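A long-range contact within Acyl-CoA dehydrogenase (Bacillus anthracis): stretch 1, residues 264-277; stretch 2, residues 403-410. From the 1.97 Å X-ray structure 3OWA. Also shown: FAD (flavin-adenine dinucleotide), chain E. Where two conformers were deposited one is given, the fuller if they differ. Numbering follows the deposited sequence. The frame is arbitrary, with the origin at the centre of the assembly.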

# COMPACT_ATOMS: atom_id res chain seq x y z
N ILE A 264 -19.22 16.63 14.12
CA ILE A 264 -17.83 16.48 14.52
C ILE A 264 -17.01 15.68 13.47
O ILE A 264 -15.84 16.00 13.16
N LEU A 265 -17.65 14.66 12.91
CA LEU A 265 -17.06 13.80 11.90
C LEU A 265 -16.57 14.60 10.70
O LEU A 265 -15.47 14.34 10.20
N ASN A 266 -17.37 15.57 10.24
CA ASN A 266 -17.00 16.40 9.09
C ASN A 266 -15.72 17.13 9.34
O ASN A 266 -14.89 17.26 8.45
N ILE A 267 -15.57 17.66 10.54
CA ILE A 267 -14.40 18.44 10.90
C ILE A 267 -13.20 17.52 11.00
O ILE A 267 -12.14 17.81 10.45
N GLY A 268 -13.39 16.37 11.65
CA GLY A 268 -12.35 15.32 11.76
C GLY A 268 -11.80 14.86 10.41
O GLY A 268 -10.59 14.73 10.23
N ARG A 269 -12.71 14.70 9.47
CA ARG A 269 -12.42 14.37 8.11
C ARG A 269 -11.51 15.35 7.41
O ARG A 269 -10.49 14.96 6.85
N TYR A 270 -11.90 16.61 7.35
CA TYR A 270 -11.01 17.53 6.63
C TYR A 270 -9.71 17.79 7.40
O TYR A 270 -8.67 18.03 6.78
N LYS A 271 -9.76 17.77 8.72
CA LYS A 271 -8.56 17.97 9.52
C LYS A 271 -7.54 16.86 9.27
O LYS A 271 -6.34 17.11 9.17
N LEU A 272 -8.03 15.62 9.19
CA LEU A 272 -7.17 14.50 8.83
C LEU A 272 -6.60 14.69 7.42
O LEU A 272 -5.42 14.43 7.19
N GLY A 273 -7.43 15.17 6.49
CA GLY A 273 -6.95 15.54 5.15
C GLY A 273 -5.78 16.50 5.21
O GLY A 273 -4.74 16.28 4.58
N VAL A 274 -5.92 17.58 5.97
CA VAL A 274 -4.82 18.54 6.11
C VAL A 274 -3.59 17.82 6.68
O VAL A 274 -2.47 18.01 6.23
N GLY A 275 -3.78 17.01 7.72
CA GLY A 275 -2.67 16.27 8.34
C GLY A 275 -1.94 15.38 7.33
O GLY A 275 -0.70 15.35 7.27
N THR A 276 -2.69 14.62 6.52
CA THR A 276 -2.03 13.69 5.60
C THR A 276 -1.25 14.49 4.54
O THR A 276 -0.25 14.02 4.01
N VAL A 277 -1.70 15.70 4.27
CA VAL A 277 -1.04 16.52 3.28
C VAL A 277 0.31 16.97 3.81
O VAL A 277 1.30 17.00 3.05
N ILE A 403 -3.38 3.75 9.51
CA ILE A 403 -4.62 3.93 10.29
C ILE A 403 -5.45 5.05 9.68
O ILE A 403 -6.68 5.10 9.88
N ASN A 404 -4.85 5.94 8.89
CA ASN A 404 -5.63 7.08 8.43
C ASN A 404 -6.74 6.62 7.49
O ASN A 404 -7.72 7.35 7.33
N ARG A 405 -6.60 5.45 6.86
CA ARG A 405 -7.66 4.99 5.93
C ARG A 405 -8.80 4.34 6.68
O ARG A 405 -9.80 3.86 6.09
N ILE A 406 -8.67 4.31 8.01
CA ILE A 406 -9.64 3.65 8.85
C ILE A 406 -10.33 4.65 9.77
O ILE A 406 -11.55 4.60 9.94
N PHE A 407 -9.54 5.64 10.23
CA PHE A 407 -9.99 6.80 11.02
C PHE A 407 -11.10 7.59 10.43
O PHE A 407 -11.19 7.70 9.19
N GLU A 408 -11.92 8.20 11.30
CA GLU A 408 -12.84 9.24 10.78
C GLU A 408 -13.76 8.67 9.72
O GLU A 408 -14.11 9.33 8.72
N GLY A 409 -14.18 7.42 9.95
CA GLY A 409 -14.98 6.72 8.92
C GLY A 409 -13.98 6.00 8.02
O GLY A 409 -13.04 6.63 7.52
N THR A 410 -14.14 4.68 7.84
CA THR A 410 -13.21 3.96 6.95
C THR A 410 -13.38 4.59 5.58
O THR A 410 -14.44 5.14 5.28

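The most unusual feature of this contact is a glutamate laid flat over a glycine of the helix. Glu408, on a loop residue with positive phi (59/38), points toward helix 264-277 with chi1 and chi2 both m, and its OE2 comes within 3.5 Å of Gly268 CA. The fit depends on the bare backbone there: an ideal CB on Gly268 would lie 2.1 Å from Glu408 OE2, a clash. No residue of the helix stretch makes a salt bridge with this carboxylate; what it meets is largely carbon, including Leu265 CD2 at 3.6 Å from Glu408 OE2.

The carbonyl of Glu408 carries the polar link. Arg269 leaves the helix sideways, but its end comes nearer through off-rotamer chi1, chi2 and chi3, bringing Arg269 CD to 3.2 Å from Glu408 O. The carbonyl sits at the edge of the guanidinium, near its plane, where an N-H can point at it; the resulting hydrogen bond, Arg269 NH2 to Glu408 O at 3.5 Å, is weak. Gly409 follows with phi/psi 90/126, a conformation that by itself calls for glycine, and a CB there would also clash with Arg269 NH2.

One turn further along the helix, Leu272 (chi1 t, chi2 p) points toward the loop and supplies the apolar contact: its CD2 lies 3.7 Å from Phe407 CB, while its CD1 reaches Asn404 OD1, also at 3.7 Å. Thr276 continues the row, its CG2 3.7 Å from Asn404 ND2, while its OG1 bonds back to Gly273 O at 2.8 Å, spending the hydroxyl within the helix.

The loop also serves the cofactor. Phe407, with chi1 m, places CE2 3.6 Å from FAD C6, meeting the flavin with its ring edge, and Thr410 OG1 donates a 2.7 Å hydrogen bond to FAD O2B.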

# COMPACT_ATOMS: atom_id res chain seq x y z
CB ILE A 264 -17.75 15.83 15.92
CG1 ILE A 264 -18.41 16.76 16.98
CG2 ILE A 264 -16.30 15.44 16.31
CD1 ILE A 264 -17.86 18.24 17.02
CB LEU A 265 -18.12 12.83 11.44
CG LEU A 265 -17.79 11.36 11.20
CD1 LEU A 265 -18.82 10.84 10.18
CD2 LEU A 265 -16.35 11.08 10.74
CB ASN A 266 -18.06 17.45 8.73
CG ASN A 266 -19.37 16.86 8.31
OD1 ASN A 266 -20.45 17.38 8.66
ND2 ASN A 266 -19.31 15.78 7.56
CB ILE A 267 -14.64 19.22 12.22
CG1 ILE A 267 -15.72 20.31 12.01
CG2 ILE A 267 -13.31 19.82 12.72
CD1 ILE A 267 -16.32 20.88 13.29
CB ARG A 269 -13.72 14.23 7.30
CG ARG A 269 -14.03 12.81 6.95
CD ARG A 269 -15.11 12.15 7.70
NE ARG A 269 -16.38 12.25 6.97
CZ ARG A 269 -17.38 11.36 6.99
NH1 ARG A 269 -18.50 11.61 6.33
NH2 ARG A 269 -17.29 10.23 7.66
CB TYR A 270 -11.71 18.83 6.17
CG TYR A 270 -11.70 19.95 7.17
CD1 TYR A 270 -12.82 20.22 7.95
CD2 TYR A 270 -10.58 20.76 7.31
CE1 TYR A 270 -12.81 21.27 8.88
CE2 TYR A 270 -10.55 21.81 8.23
CZ TYR A 270 -11.67 22.05 9.02
OH TYR A 270 -11.66 23.08 9.94
CB LYS A 271 -8.92 18.01 11.01
CG LYS A 271 -8.43 19.22 11.70
CD LYS A 271 -8.96 20.47 11.11
CE LYS A 271 -8.24 21.66 11.73
NZ LYS A 271 -8.26 21.58 13.24
CB LEU A 272 -7.91 13.16 8.96
CG LEU A 272 -7.04 11.90 8.87
CD1 LEU A 272 -5.90 11.95 9.89
CD2 LEU A 272 -7.89 10.65 9.07
CB VAL A 274 -5.25 19.70 7.08
CG1 VAL A 274 -4.10 20.65 7.35
CG2 VAL A 274 -6.40 20.50 6.51
CB THR A 276 -3.04 12.76 4.91
OG1 THR A 276 -4.01 13.57 4.23
CG2 THR A 276 -3.76 11.85 5.97
CB VAL A 277 -1.91 17.75 2.85
CG1 VAL A 277 -1.04 18.86 2.28
CG2 VAL A 277 -2.93 17.33 1.78
CB ILE A 403 -4.33 4.12 11.83
CG1 ILE A 403 -5.60 4.14 12.71
CG2 ILE A 403 -3.59 5.44 12.08
CD1 ILE A 403 -6.42 2.87 12.64
CB ASN A 404 -4.80 8.11 7.70
CG ASN A 404 -3.71 8.69 8.57
OD1 ASN A 404 -3.91 8.84 9.76
ND2 ASN A 404 -2.53 8.95 8.00
CB ARG A 405 -7.06 4.07 4.86
CG ARG A 405 -6.03 4.78 3.97
CD ARG A 405 -5.07 3.84 3.25
NE ARG A 405 -5.86 2.75 2.66
CZ ARG A 405 -5.36 1.57 2.32
NH1 ARG A 405 -4.06 1.32 2.52
NH2 ARG A 405 -6.19 0.63 1.83
CB ILE A 406 -8.99 2.48 9.62
CG1 ILE A 406 -8.74 1.30 8.69
CG2 ILE A 406 -9.86 2.03 10.80
CD1 ILE A 406 -7.56 0.49 9.11
CB PHE A 407 -8.84 7.80 11.19
CG PHE A 407 -7.93 7.53 12.36
CD1 PHE A 407 -6.71 8.21 12.46
CD2 PHE A 407 -8.31 6.66 13.39
CE1 PHE A 407 -5.84 7.98 13.56
CE2 PHE A 407 -7.47 6.46 14.51
CZ PHE A 407 -6.24 7.11 14.58
CB GLU A 408 -12.13 10.52 10.28
CG GLU A 408 -11.29 11.22 11.41
CD GLU A 408 -12.12 11.78 12.63
OE1 GLU A 408 -11.50 11.95 13.72
OE2 GLU A 408 -13.35 12.08 12.52
CB THR A 410 -13.56 2.51 6.86
OG1 THR A 410 -14.89 2.40 6.34
CG2 THR A 410 -13.56 1.86 8.28
PA FAD E . -15.66 -2.02 11.38
O1A FAD E . -15.90 -3.35 12.07
O2A FAD E . -16.73 -1.00 11.55
O5B FAD E . -15.36 -2.24 9.84
C5B FAD E . -14.67 -3.35 9.33
C4B FAD E . -14.67 -3.33 7.81
O4B FAD E . -16.01 -3.44 7.30
C3B FAD E . -14.08 -2.04 7.28
O3B FAD E . -13.38 -2.25 6.05
C2B FAD E . -15.32 -1.24 6.96
O2B FAD E . -15.10 -0.28 5.97
C1B FAD E . -16.25 -2.32 6.47
N9A FAD E . -17.65 -1.89 6.60
C8A FAD E . -18.32 -1.53 7.74
N7A FAD E . -19.59 -1.21 7.43
C5A FAD E . -19.76 -1.38 6.11
C6A FAD E . -20.87 -1.21 5.25
N6A FAD E . -22.08 -0.90 5.73
N1A FAD E . -20.70 -1.47 3.91
C2A FAD E . -19.48 -1.90 3.41
N3A FAD E . -18.39 -2.10 4.26
C4A FAD E . -18.53 -1.83 5.58
N1 FAD E . -12.93 6.21 18.07
C2 FAD E . -13.32 7.25 18.88
O2 FAD E . -14.49 7.51 19.01
N3 FAD E . -12.41 8.02 19.57
C4 FAD E . -11.07 7.77 19.50
O4 FAD E . -10.30 8.51 20.13
C4X FAD E . -10.65 6.72 18.67
N5 FAD E . -9.31 6.42 18.60
C5X FAD E . -8.88 5.35 17.84
C6 FAD E . -7.50 5.07 17.79
C7 FAD E . -7.06 3.98 17.05
C7M FAD E . -5.58 3.67 17.02
C8 FAD E . -8.01 3.19 16.37
C8M FAD E . -7.64 2.00 15.54
C9 FAD E . -9.36 3.50 16.38
C9A FAD E . -9.82 4.57 17.12
N10 FAD E . -11.17 4.89 17.13
C10 FAD E . -11.59 5.93 17.95
C1' FAD E . -12.20 4.01 16.43
C2' FAD E . -12.07 3.99 14.91
O2' FAD E . -12.13 5.24 14.25
C3' FAD E . -12.84 2.66 14.24
O3' FAD E . -11.79 1.78 14.09
C4' FAD E . -13.47 2.88 13.10
O4' FAD E . -14.42 3.91 13.36
C5' FAD E . -14.04 1.71 12.30
O5' FAD E . -14.54 0.77 13.21
P FAD E . -14.04 -0.73 13.30
O1P FAD E . -12.54 -0.66 13.53
O2P FAD E . -14.80 -1.44 14.38
O3P FAD E . -14.25 -1.39 11.86